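Local coordinates for protein pyridoxal kinase (Lactobacillus plantarum, PDB 3H74) that probably phosphorylates pyridoxal to pyridoxal 5'-phosphate at the expense of ATP, as a kinase of the ribokinase clan, at residues 227-231 with 232-236. Sequence-based numbering, arbitrary orientation.
Sequences RGYPL and APTLA
T234 reaches back to the start of its own helix, where both its OG1 and its backbone N donate to the carbonyl O of P230. The two donors approach differently: T234 N, 3.0 Å from P230 O, lies in the carbonyl plane. T234 OG1 comes to 2.8 Å of P230 O from above that plane, 48° out of it. OG1 is put there by a chi1 of -71°, which sets it beside the residue's own N and opposite its carbonyl carbon. The same hydroxyl comes within 3.2 Å of Y229 CB, while the phenol ring extends away from residues 232-236. Were T234 an alanine, P230 O would probably be left with the backbone N-H as its one donor from this turn, and a gap would open beside Y229 CB. P230 is the N-cap of helix 231-251, and the short link before it leaves helix 213-226 through a Schellman motif with G228 as C-prime residue, so the segment is a tight helix-to-helix connection in the ribokinase-type fold. The ring of P233, in the first turn, crosses that of P230 at about a right angle, P230 CB lying 3.8 Å from P233 CD. Further round the helix, L231 and L235 meet at a slant: with CG anti to the backbone N (chi1 -176°), L231 sets its CD1 methyl 3.9 Å from L235 CG, the branch point. Their backbones are joined by a hydrogen bond from L235 N to L231 O, 2.9 Å. W191 of strand 186-192 touches both leucines, and T234 rests on L224 and L225 of the preceding helix.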
loop_
_atom_site.group_PDB
_atom_site.type_symbol
_atom_site.label_atom_id
_atom_site.label_comp_id
_atom_site.label_asym_id
_atom_site.label_seq_id
_atom_site.Cartn_x
_atom_site.Cartn_y
_atom_site.Cartn_z
ATOM N N ARG A 227 15.290 3.691 -1.096
ATOM C CA ARG A 227 16.485 4.445 -0.712
ATOM C C ARG A 227 17.548 3.534 -0.093
ATOM O O ARG A 227 18.572 4.011 0.398
ATOM C CB ARG A 227 16.128 5.625 0.208
ATOM C CG ARG A 227 15.310 6.743 -0.470
ATOM C CD ARG A 227 16.139 7.693 -1.347
ATOM N NE ARG A 227 15.289 8.520 -2.214
ATOM C CZ ARG A 227 15.002 8.225 -3.478
ATOM N NH1 ARG A 227 15.500 7.129 -4.050
ATOM N NH2 ARG A 227 14.210 9.025 -4.179
ATOM N N GLY A 228 17.312 2.224 -0.136
ATOM C CA GLY A 228 18.347 1.244 0.185
ATOM C C GLY A 228 18.308 0.676 1.587
ATOM O O GLY A 228 19.177 -0.111 1.965
ATOM N N TYR A 229 17.303 1.060 2.363
ATOM C CA TYR A 229 17.160 0.538 3.711
ATOM C C TYR A 229 16.718 -0.909 3.687
ATOM O O TYR A 229 15.795 -1.260 2.955
ATOM C CB TYR A 229 16.144 1.350 4.496
ATOM C CG TYR A 229 16.687 2.648 4.981
ATOM C CD1 TYR A 229 17.499 2.700 6.116
ATOM C CD2 TYR A 229 16.412 3.830 4.305
ATOM C CE1 TYR A 229 18.007 3.894 6.566
ATOM C CE2 TYR A 229 16.919 5.040 4.750
ATOM C CZ TYR A 229 17.716 5.058 5.883
ATOM O OH TYR A 229 18.236 6.234 6.353
ATOM N N PRO A 230 17.373 -1.760 4.492
ATOM C CA PRO A 230 16.934 -3.139 4.612
ATOM C C PRO A 230 15.511 -3.229 5.169
ATOM O O PRO A 230 15.021 -2.283 5.791
ATOM C CB PRO A 230 17.944 -3.746 5.593
ATOM C CG PRO A 230 19.130 -2.855 5.523
ATOM C CD PRO A 230 18.570 -1.489 5.308
ATOM N N LEU A 231 14.862 -4.360 4.929
ATOM C CA LEU A 231 13.457 -4.555 5.291
ATOM C C LEU A 231 13.162 -4.369 6.776
ATOM O O LEU A 231 12.242 -3.634 7.129
ATOM C CB LEU A 231 12.953 -5.922 4.804
ATOM C CG LEU A 231 11.469 -6.219 5.043
ATOM C CD1 LEU A 231 10.554 -5.269 4.266
ATOM C CD2 LEU A 231 11.161 -7.675 4.707
ATOM N N ALA A 232 13.931 -5.026 7.645
ATOM C CA ALA A 232 13.644 -4.977 9.079
ATOM C C ALA A 232 13.662 -3.546 9.641
ATOM O O ALA A 232 12.679 -3.129 10.260
ATOM C CB ALA A 232 14.563 -5.912 9.871
ATOM N N PRO A 233 14.755 -2.783 9.426
ATOM C CA PRO A 233 14.719 -1.392 9.902
ATOM C C PRO A 233 13.697 -0.501 9.182
ATOM O O PRO A 233 13.165 0.431 9.791
ATOM C CB PRO A 233 16.153 -0.894 9.671
ATOM C CG PRO A 233 16.698 -1.766 8.605
ATOM C CD PRO A 233 16.064 -3.110 8.821
ATOM N N THR A 234 13.420 -0.789 7.911
ATOM C CA THR A 234 12.351 -0.094 7.179
ATOM C C THR A 234 11.008 -0.269 7.887
ATOM O O THR A 234 10.275 0.705 8.109
ATOM C CB THR A 234 12.240 -0.597 5.724
ATOM O OG1 THR A 234 13.368 -0.135 4.976
ATOM C CG2 THR A 234 10.967 -0.076 5.064
ATOM N N LEU A 235 10.677 -1.512 8.230
ATOM C CA LEU A 235 9.392 -1.780 8.865
ATOM C C LEU A 235 9.312 -1.148 10.246
ATOM O O LEU A 235 8.275 -0.608 10.618
ATOM C CB LEU A 235 9.104 -3.281 8.921
ATOM C CG LEU A 235 8.966 -3.970 7.565
ATOM C CD1 LEU A 235 8.758 -5.464 7.762
ATOM C CD2 LEU A 235 7.829 -3.364 6.724
ATOM N N ALA A 236 10.414 -1.188 10.990
ATOM C CA ALA A 236 10.461 -0.555 12.307
ATOM C C ALA A 236 10.196 0.951 12.187
ATOM O O ALA A 236 9.346 1.492 12.894
ATOM C CB ALA A 236 11.792 -0.835 12.993
#